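PDB 1UES: superoxide dismutase [Mn/Fe] from Porphyromonas gingivalis, which catalyses the dismutation of superoxide radicals into oxygen and hydrogen peroxide, using one manganese or iron ion per subunit of a homodimer. Local coordinates for residues D37-N40 / K41-G45; E49-L53 / N54-Q58; G91-G94 / E95-K99. The protein carries 1 engineered substitution. All blocks are in the same frame, centred on the assembly; numbering follows the deposited sequence.

Contact 1 of 3, residues D37-N40 / K41-G45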
ATOM      1  N   ASP A  37       4.908  17.181   6.972  1.00 23.62           N
ATOM      2  CA  ASP A  37       5.116  17.386   8.413  1.00 24.33           C
ATOM      3  C   ASP A  37       6.153  16.411   8.986  1.00 24.34           C
ATOM      4  O   ASP A  37       7.063  16.804   9.752  1.00 24.00           O
ATOM      5  CB  ASP A  37       3.791  17.239   9.159  1.00 24.94           C
ATOM      6  CG  ASP A  37       2.827  18.386   8.895  1.00 25.68           C
ATOM      7  OD1 ASP A  37       3.233  19.426   8.297  1.00 26.32           O
ATOM      8  OD2 ASP A  37       1.636  18.234   9.274  1.00 26.43           O
ATOM      9  N   ASN A  38       6.052  15.137   8.608  1.00 24.30           N
ATOM     10  CA  ASN A  38       6.998  14.149   9.104  1.00 24.43           C
ATOM     11  C   ASN A  38       8.382  14.449   8.564  1.00 24.08           C
ATOM     12  O   ASN A  38       9.370  14.314   9.272  1.00 23.70           O
ATOM     13  CB  ASN A  38       6.590  12.739   8.659  1.00 25.20           C
ATOM     14  CG  ASN A  38       5.353  12.223   9.388  1.00 25.97           C
ATOM     15  OD1 ASN A  38       4.892  12.814  10.387  1.00 26.65           O
ATOM     16  ND2 ASN A  38       4.807  11.101   8.890  1.00 26.20           N
ATOM     17  N   LEU A  39       8.463  14.865   7.301  1.00 23.38           N
ATOM     18  CA  LEU A  39       9.768  15.145   6.738  1.00 23.21           C
ATOM     19  C   LEU A  39      10.387  16.311   7.512  1.00 23.43           C
ATOM     20  O   LEU A  39      11.544  16.250   7.880  1.00 23.36           O
ATOM     21  CB  LEU A  39       9.640  15.518   5.258  1.00 23.17           C
ATOM     22  CG  LEU A  39      10.927  16.041   4.628  1.00 23.26           C
ATOM     23  CD1 LEU A  39      11.989  14.964   4.710  1.00 23.05           C
ATOM     24  CD2 LEU A  39      10.647  16.448   3.177  1.00 23.43           C
ATOM     25  N   ASN A  40       9.593  17.346   7.779  1.00 22.93           N
ATOM     26  CA  ASN A  40      10.119  18.509   8.491  1.00 23.62           C
ATOM     27  C   ASN A  40      10.619  18.144   9.884  1.00 23.68           C
ATOM     28  O   ASN A  40      11.578  18.728  10.373  1.00 23.98           O
ATOM     29  CB  ASN A  40       9.053  19.603   8.577  1.00 23.29           C
ATOM     30  CG  ASN A  40       8.937  20.404   7.283  1.00 23.57           C
ATOM     31  OD1 ASN A  40       9.888  20.535   6.531  1.00 23.83           O
ATOM     32  ND2 ASN A  40       7.743  20.933   7.022  1.00 23.33           N
ATOM     33  N   LYS A  41       9.978  17.178  10.535  1.00 23.77           N
ATOM     34  CA  LYS A  41      10.432  16.795  11.867  1.00 24.37           C
ATOM     35  C   LYS A  41      11.670  15.918  11.831  1.00 24.32           C
ATOM     36  O   LYS A  41      12.604  16.082  12.639  1.00 24.61           O
ATOM     37  CB  LYS A  41       9.368  16.023  12.618  1.00 24.93           C
ATOM     38  CG  LYS A  41       8.150  16.815  12.964  1.00 26.18           C
ATOM     39  CD  LYS A  41       7.188  15.893  13.660  1.00 27.23           C
ATOM     40  CE  LYS A  41       5.876  16.553  13.965  1.00 28.00           C
ATOM     41  NZ  LYS A  41       4.939  15.525  14.480  1.00 28.89           N
ATOM     42  N   LEU A  42      11.668  14.957  10.918  1.00 24.26           N
ATOM     43  CA  LEU A  42      12.778  14.037  10.847  1.00 24.45           C
ATOM     44  C   LEU A  42      14.104  14.596  10.379  1.00 24.72           C
ATOM     45  O   LEU A  42      15.156  14.010  10.683  1.00 24.72           O
ATOM     46  CB  LEU A  42      12.419  12.820   9.991  1.00 24.65           C
ATOM     47  CG  LEU A  42      11.267  11.927  10.441  1.00 24.65           C
ATOM     48  CD1 LEU A  42      10.903  11.025   9.272  1.00 24.56           C
ATOM     49  CD2 LEU A  42      11.639  11.124  11.673  1.00 24.95           C
ATOM     50  N   ILE A  43      14.099  15.709   9.659  1.00 25.17           N
ATOM     51  CA  ILE A  43      15.381  16.218   9.185  1.00 25.39           C
ATOM     52  C   ILE A  43      16.085  17.103  10.191  1.00 25.36           C
ATOM     53  O   ILE A  43      17.264  17.420  10.023  1.00 25.48           O
ATOM     54  CB  ILE A  43      15.266  16.972   7.853  1.00 25.70           C
ATOM     55  CG1 ILE A  43      14.285  18.141   7.970  1.00 25.90           C
ATOM     56  CG2 ILE A  43      14.841  15.986   6.768  1.00 25.85           C
ATOM     57  CD1 ILE A  43      14.077  18.892   6.630  1.00 26.29           C
ATOM     58  N   ILE A  44      15.376  17.499  11.239  1.00 25.10           N
ATOM     59  CA  ILE A  44      16.003  18.315  12.275  1.00 25.41           C
ATOM     60  C   ILE A  44      17.139  17.501  12.914  1.00 25.68           C
ATOM     61  O   ILE A  44      16.935  16.356  13.346  1.00 25.42           O
ATOM     62  CB  ILE A  44      14.990  18.678  13.384  1.00 25.36           C
ATOM     63  CG1 ILE A  44      13.912  19.596  12.817  1.00 25.52           C
ATOM     64  CG2 ILE A  44      15.719  19.315  14.567  1.00 25.61           C
ATOM     65  CD1 ILE A  44      12.678  19.664  13.681  1.00 26.18           C
ATOM     66  N   GLY A  45      18.331  18.087  12.969  1.00 25.97           N
ATOM     67  CA  GLY A  45      19.453  17.401  13.591  1.00 26.17           C
ATOM     68  C   GLY A  45      20.210  16.469  12.671  1.00 26.44           C
ATOM     69  O   GLY A  45      21.063  15.712  13.127  1.00 26.89           O
TER
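Leu-42 N donates to Asn-38 O at 2.9 Å in a nearly straight bond, with an N-H...O angle of 167°. Asn-38 O also takes a weak second bond from Lys-41 N, whose better partner is Asp-37 O at 3.0 Å. One residue on, Ile-43 N reaches Leu-39 O at 3.2 Å. Apart from the weak one, these bonds run to the carbonyl four residues back. At Ile-44 N the pattern shifts to a weak bond with Lys-41 O, only three residues back.

Side-chain carbons lie close around the carbonyls of this turn. Lys-41 CG is 3.4 Å from Asp-37 O, and the rest of the chain runs out extended. Leu-42 CG sits 3.3 Å from Asn-38 O. In Ile-43, CG1 is held between the backbone N and the carbonyl carbon (chi1 58°), which brings it against Leu-39 O. The CG2 branch then meets Leu-39 CD1 at 3.7 Å, the two side chains crossing at a slant. Ile-44 CG1 rests 3.5 Å from Asn-40 O. Asn-40 OD1 is hydrogen-bonded to His-3 N.

Leu-39 and Leu-42 also touch Asn-67 of helix 62-79, the second long helix of the hairpin. This is the C-terminal part of helix 21-42 and the start of the loop that follows, in the alpha-hairpin domain of iron/manganese superoxide dismutases; the same helix carries the metal ligand His-27.

Contact 2 of 3, residues E49-L53 / N54-Q58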
ATOM      1  N   GLU A  49      19.129  19.202   7.184  1.00 31.63           N
ATOM      2  CA  GLU A  49      18.472  20.352   7.791  1.00 32.87           C
ATOM      3  C   GLU A  49      18.214  21.495   6.838  1.00 33.34           C
ATOM      4  O   GLU A  49      17.117  22.073   6.827  1.00 33.82           O
ATOM      5  CB  GLU A  49      19.313  20.884   8.950  1.00 33.50           C
ATOM      6  CG  GLU A  49      19.166  20.105  10.198  1.00 34.37           C
ATOM      7  CD  GLU A  49      19.799  20.798  11.394  1.00 34.94           C
ATOM      8  OE1 GLU A  49      20.794  21.559  11.231  1.00 35.58           O
ATOM      9  OE2 GLU A  49      19.294  20.577  12.510  1.00 35.43           O
ATOM     10  N   ASN A  50      19.211  21.826   6.037  1.00 33.59           N
ATOM     11  CA  ASN A  50      19.076  22.934   5.115  1.00 34.08           C
ATOM     12  C   ASN A  50      19.096  22.544   3.651  1.00 33.78           C
ATOM     13  O   ASN A  50      19.250  23.405   2.786  1.00 33.96           O
ATOM     14  CB  ASN A  50      20.183  23.948   5.406  1.00 35.00           C
ATOM     15  CG  ASN A  50      20.541  23.996   6.882  1.00 35.72           C
ATOM     16  OD1 ASN A  50      21.718  23.878   7.269  1.00 36.45           O
ATOM     17  ND2 ASN A  50      19.524  24.166   7.722  1.00 36.04           N
ATOM     18  N   ALA A  51      18.929  21.253   3.379  1.00 33.03           N
ATOM     19  CA  ALA A  51      18.957  20.719   2.029  1.00 32.55           C
ATOM     20  C   ALA A  51      17.647  20.907   1.270  1.00 32.33           C
ATOM     21  O   ALA A  51      16.566  20.973   1.864  1.00 32.13           O
ATOM     22  CB  ALA A  51      19.296  19.228   2.083  1.00 32.34           C
ATOM     23  N   ASP A  52      17.745  20.989  -0.055  1.00 31.84           N
ATOM     24  CA  ASP A  52      16.537  21.115  -0.860  1.00 31.38           C
ATOM     25  C   ASP A  52      15.952  19.712  -0.980  1.00 30.48           C
ATOM     26  O   ASP A  52      16.646  18.690  -0.822  1.00 29.96           O
ATOM     27  CB  ASP A  52      16.853  21.684  -2.243  1.00 32.70           C
ATOM     28  CG  ASP A  52      17.901  20.883  -2.960  1.00 33.78           C
ATOM     29  OD1 ASP A  52      17.731  20.571  -4.155  1.00 35.16           O
ATOM     30  OD2 ASP A  52      18.921  20.570  -2.320  1.00 35.36           O
ATOM     31  N   LEU A  53      14.669  19.642  -1.285  1.00 29.51           N
ATOM     32  CA  LEU A  53      14.014  18.345  -1.369  1.00 28.78           C
ATOM     33  C   LEU A  53      14.715  17.374  -2.297  1.00 28.70           C
ATOM     34  O   LEU A  53      14.930  16.221  -1.969  1.00 28.58           O
ATOM     35  CB  LEU A  53      12.561  18.549  -1.791  1.00 28.06           C
ATOM     36  CG  LEU A  53      11.668  17.304  -1.806  1.00 27.65           C
ATOM     37  CD1 LEU A  53      11.678  16.624  -0.456  1.00 27.25           C
ATOM     38  CD2 LEU A  53      10.237  17.742  -2.209  1.00 27.39           C
ATOM     39  N   ASN A  54      15.081  17.842  -3.477  1.00 28.75           N
ATOM     40  CA  ASN A  54      15.764  16.981  -4.416  1.00 29.08           C
ATOM     41  C   ASN A  54      17.032  16.334  -3.844  1.00 28.57           C
ATOM     42  O   ASN A  54      17.315  15.156  -4.084  1.00 28.54           O
ATOM     43  CB  ASN A  54      16.103  17.799  -5.643  1.00 30.37           C
ATOM     44  CG  ASN A  54      15.873  17.042  -6.900  1.00 31.74           C
ATOM     45  OD1 ASN A  54      16.818  16.712  -7.610  1.00 32.91           O
ATOM     46  ND2 ASN A  54      14.613  16.752  -7.191  1.00 32.60           N
ATOM     47  N   THR A  55      17.802  17.106  -3.081  1.00 27.86           N
ATOM     48  CA  THR A  55      19.031  16.587  -2.472  1.00 27.17           C
ATOM     49  C   THR A  55      18.681  15.511  -1.450  1.00 26.53           C
ATOM     50  O   THR A  55      19.316  14.471  -1.369  1.00 26.13           O
ATOM     51  CB  THR A  55      19.810  17.724  -1.770  1.00 27.39           C
ATOM     52  OG1 THR A  55      20.267  18.657  -2.755  1.00 27.78           O
ATOM     53  CG2 THR A  55      21.006  17.184  -0.988  1.00 27.87           C
ATOM     54  N   ILE A  56      17.648  15.756  -0.656  1.00 25.81           N
ATOM     55  CA  ILE A  56      17.281  14.757   0.330  1.00 25.72           C
ATOM     56  C   ILE A  56      16.833  13.449  -0.328  1.00 26.04           C
ATOM     57  O   ILE A  56      17.135  12.373   0.172  1.00 25.76           O
ATOM     58  CB  ILE A  56      16.157  15.279   1.257  1.00 25.20           C
ATOM     59  CG1 ILE A  56      16.614  16.571   1.938  1.00 25.05           C
ATOM     60  CG2 ILE A  56      15.812  14.220   2.287  1.00 24.72           C
ATOM     61  CD1 ILE A  56      15.474  17.317   2.661  1.00 25.25           C
ATOM     62  N   VAL A  57      16.099  13.535  -1.437  1.00 26.72           N
ATOM     63  CA  VAL A  57      15.650  12.314  -2.092  1.00 27.61           C
ATOM     64  C   VAL A  57      16.822  11.557  -2.725  1.00 28.44           C
ATOM     65  O   VAL A  57      16.815  10.338  -2.758  1.00 28.56           O
ATOM     66  CB  VAL A  57      14.570  12.593  -3.186  1.00 27.70           C
ATOM     67  CG1 VAL A  57      14.151  11.269  -3.857  1.00 27.71           C
ATOM     68  CG2 VAL A  57      13.332  13.266  -2.558  1.00 27.24           C
ATOM     69  N   GLN A  58      17.812  12.284  -3.227  1.00 29.63           N
ATOM     70  CA  GLN A  58      18.979  11.633  -3.836  1.00 30.55           C
ATOM     71  C   GLN A  58      19.918  10.991  -2.830  1.00 30.95           C
ATOM     72  O   GLN A  58      20.609  10.019  -3.156  1.00 31.13           O
ATOM     73  CB  GLN A  58      19.821  12.622  -4.644  1.00 31.12           C
ATOM     74  CG  GLN A  58      19.084  13.530  -5.577  1.00 32.19           C
ATOM     75  CD  GLN A  58      19.993  14.550  -6.226  1.00 32.60           C
ATOM     76  OE1 GLN A  58      20.010  14.685  -7.451  1.00 32.81           O
ATOM     77  NE2 GLN A  58      20.744  15.291  -5.413  1.00 33.13           N
TER
HETATM   78  O   HOH W   1      14.432  20.352  -4.789  1.00 35.32           O
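Asp-52, the N-cap of helix 53-59, and Thr-55 are brought together by their first torsions. In Asp-52, CG stands between the backbone N and the carbonyl carbon (chi1 55°). In Thr-55, OG1 lies beside its own backbone N, anti to the carbonyl carbon (chi1 -66°). The two side chains cross at about a right angle, and the Thr-55 hydroxyl donates to Asp-52 OD2. The modelled OG1 to OD2 distance of 2.4 Å is very short, so its exact value is doubtful.

The capped helix is a short one in the alpha-hairpin domain. Asp-52 O accepts from Ile-56 N at 3.1 Å, and Leu-53 O accepts from Val-57 N at 3.0 Å. Ahead of the cap, the methyl CB of Ala-51 points toward the helix and packs 3.8 Å from Ile-56 CG1. Ile-56 also touches Ile-64 and Ala-68 of helix 62-79, while Leu-53 touches Thr-71 and Asn-75. These touches lay the short helix against helix 62-79.

A water serves the first turn of the helix: it accepts from Asn-54 N at 2.9 Å and gives a weak bond to Asp-52 OD1 at 3.4 Å.

Contact 3 of 3, residues G91-G94 / E95-K99; sequences GKLG and EAIDK
Ile-97 packs back along the helix onto Leu-93. Its CB starts 3.5 Å from Leu-93 O. CG1 lies beside the backbone N, anti to the carbonyl carbon (chi1 -78°), and stays 3.4 Å from Leu-93 O. At the tip, CD1 meets Leu-93 CG at 3.9 Å and Leu-93 CD1 slightly farther off. Beyond this pair, Leu-93 touches Trp-184 and Val-187 of helix 184-190, and Ile-97 touches Leu-134 of strand 134-140.

From Lys-92 on, the backbone is helical, part of helix 91-101 in the C-terminal domain of the family. Glu-95 N, Ala-96 N, Ile-97 N and Asp-98 N donate in turn to the carbonyls of Gly-91, Lys-92, Leu-93 and Gly-94. The bond from Ile-97 N to Leu-93 O is 2.8 Å long. Glu-95 CG comes within 3.1 Å of Gly-91 O; beyond CG the chain bends at chi2. The Lys-92 amino group bonds Tyr-191 O, at the C-terminus of the chain.

Gly-94 O has two donors: Asp-98 N at 3.0 Å, and a water at 2.8 Å. The same water donates to Asp-98 OD2 at 2.7 Å, so it bridges this carbonyl and the carboxylate.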
ATOM      1  N   GLY A  91       5.753  17.399 -29.784  1.00 37.76           N
ATOM      2  CA  GLY A  91       7.113  17.892 -29.678  1.00 37.44           C
ATOM      3  C   GLY A  91       8.138  16.783 -29.568  1.00 37.05           C
ATOM      4  O   GLY A  91       7.944  15.673 -30.078  1.00 37.07           O
ATOM      5  N   LYS A  92       9.232  17.069 -28.876  1.00 36.83           N
ATOM      6  CA  LYS A  92      10.286  16.084 -28.729  1.00 36.52           C
ATOM      7  C   LYS A  92       9.836  14.894 -27.890  1.00 36.18           C
ATOM      8  O   LYS A  92      10.223  13.753 -28.158  1.00 36.01           O
ATOM      9  CB  LYS A  92      11.515  16.715 -28.098  1.00 36.94           C
ATOM     10  CG  LYS A  92      11.200  17.493 -26.861  1.00 37.51           C
ATOM     11  CD  LYS A  92      12.281  18.504 -26.589  1.00 38.13           C
ATOM     12  CE  LYS A  92      13.223  17.994 -25.506  1.00 38.43           C
ATOM     13  NZ  LYS A  92      13.599  19.097 -24.568  1.00 38.90           N
ATOM     14  N   LEU A  93       9.038  15.149 -26.864  1.00 35.81           N
ATOM     15  CA  LEU A  93       8.576  14.036 -26.043  1.00 35.64           C
ATOM     16  C   LEU A  93       7.688  13.124 -26.878  1.00 35.57           C
ATOM     17  O   LEU A  93       7.844  11.902 -26.854  1.00 35.52           O
ATOM     18  CB  LEU A  93       7.808  14.538 -24.817  1.00 35.37           C
ATOM     19  CG  LEU A  93       7.378  13.376 -23.914  1.00 35.15           C
ATOM     20  CD1 LEU A  93       8.567  12.513 -23.539  1.00 35.01           C
ATOM     21  CD2 LEU A  93       6.717  13.955 -22.674  1.00 35.11           C
ATOM     22  N   GLY A  94       6.751  13.707 -27.616  1.00 35.81           N
ATOM     23  CA  GLY A  94       5.880  12.894 -28.449  1.00 36.03           C
ATOM     24  C   GLY A  94       6.674  12.038 -29.423  1.00 36.36           C
ATOM     25  O   GLY A  94       6.404  10.849 -29.585  1.00 36.11           O
ATOM     26  N   GLU A  95       7.664  12.640 -30.074  1.00 36.70           N
ATOM     27  CA  GLU A  95       8.498  11.908 -31.014  1.00 37.02           C
ATOM     28  C   GLU A  95       9.371  10.863 -30.312  1.00 36.76           C
ATOM     29  O   GLU A  95       9.606   9.785 -30.860  1.00 36.62           O
ATOM     30  CB  GLU A  95       9.368  12.885 -31.816  1.00 37.77           C
ATOM     31  CG  GLU A  95       8.562  13.955 -32.566  1.00 39.08           C
ATOM     32  CD  GLU A  95       7.896  13.439 -33.844  1.00 39.93           C
ATOM     33  OE1 GLU A  95       6.717  13.008 -33.791  1.00 40.64           O
ATOM     34  OE2 GLU A  95       8.547  13.473 -34.913  1.00 40.52           O
ATOM     35  N   ALA A  96       9.836  11.174 -29.100  1.00 36.47           N
ATOM     36  CA  ALA A  96      10.670  10.249 -28.340  1.00 36.16           C
ATOM     37  C   ALA A  96       9.848   9.021 -27.947  1.00 36.01           C
ATOM     38  O   ALA A  96      10.340   7.904 -27.978  1.00 35.72           O
ATOM     39  CB  ALA A  96      11.233  10.936 -27.087  1.00 36.04           C
ATOM     40  N   ILE A  97       8.596   9.250 -27.568  1.00 35.89           N
ATOM     41  CA  ILE A  97       7.697   8.163 -27.187  1.00 36.02           C
ATOM     42  C   ILE A  97       7.399   7.290 -28.418  1.00 36.31           C
ATOM     43  O   ILE A  97       7.394   6.060 -28.330  1.00 36.26           O
ATOM     44  CB  ILE A  97       6.366   8.732 -26.607  1.00 35.81           C
ATOM     45  CG1 ILE A  97       6.588   9.183 -25.159  1.00 35.54           C
ATOM     46  CG2 ILE A  97       5.248   7.680 -26.668  1.00 35.68           C
ATOM     47  CD1 ILE A  97       5.455   9.998 -24.594  1.00 35.37           C
ATOM     48  N   ASP A  98       7.140   7.932 -29.558  1.00 36.63           N
ATOM     49  CA  ASP A  98       6.845   7.206 -30.796  1.00 37.02           C
ATOM     50  C   ASP A  98       8.059   6.379 -31.206  1.00 37.13           C
ATOM     51  O   ASP A  98       7.952   5.177 -31.480  1.00 37.63           O
ATOM     52  CB  ASP A  98       6.513   8.183 -31.927  1.00 37.33           C
ATOM     53  CG  ASP A  98       5.024   8.486 -32.039  1.00 37.65           C
ATOM     54  OD1 ASP A  98       4.649   9.238 -32.973  1.00 37.85           O
ATOM     55  OD2 ASP A  98       4.223   7.975 -31.212  1.00 37.81           O
ATOM     56  N   LYS A  99       9.222   7.013 -31.240  1.00 37.17           N
ATOM     57  CA  LYS A  99      10.431   6.302 -31.636  1.00 37.12           C
ATOM     58  C   LYS A  99      10.795   5.184 -30.674  1.00 37.02           C
ATOM     59  O   LYS A  99      11.137   4.080 -31.096  1.00 37.05           O
ATOM     60  CB  LYS A  99      11.624   7.262 -31.769  1.00 37.34           C
ATOM     61  CG  LYS A  99      12.847   6.624 -32.463  1.00 37.72           C
ATOM     62  CD  LYS A  99      14.042   7.566 -32.609  1.00 38.12           C
ATOM     63  CE  LYS A  99      15.225   6.815 -33.228  1.00 38.29           C
ATOM     64  NZ  LYS A  99      16.571   7.257 -32.713  1.00 38.77           N
TER
HETATM   65  O   HOH W   2       3.904   9.648 -29.156  1.00 40.17           O

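In the fold
Contacts 1 and 2 are neighbours in the alpha-hairpin domain, with centres about 12 Å apart. Leu-39 CD2 of contact 1 packs 3.8 Å from Leu-53 CD1 of contact 2. Glu-49 OE2 is hydrogen-bonded to Gly-45 N within the loop that joins the two helices. Both contacts stand back from the metal. The side chains of Leu-39 and Leu-53 are about 10 and 9 Å from that of the metal ligand His-74. The manganese ion is about 13 Å from the Asn-38 side chain and about 14 Å from that of Leu-53. Contact 3 lies apart, in the C-terminal domain. Its centre is about 40 Å from that of contact 1 and about 31 Å from that of contact 2.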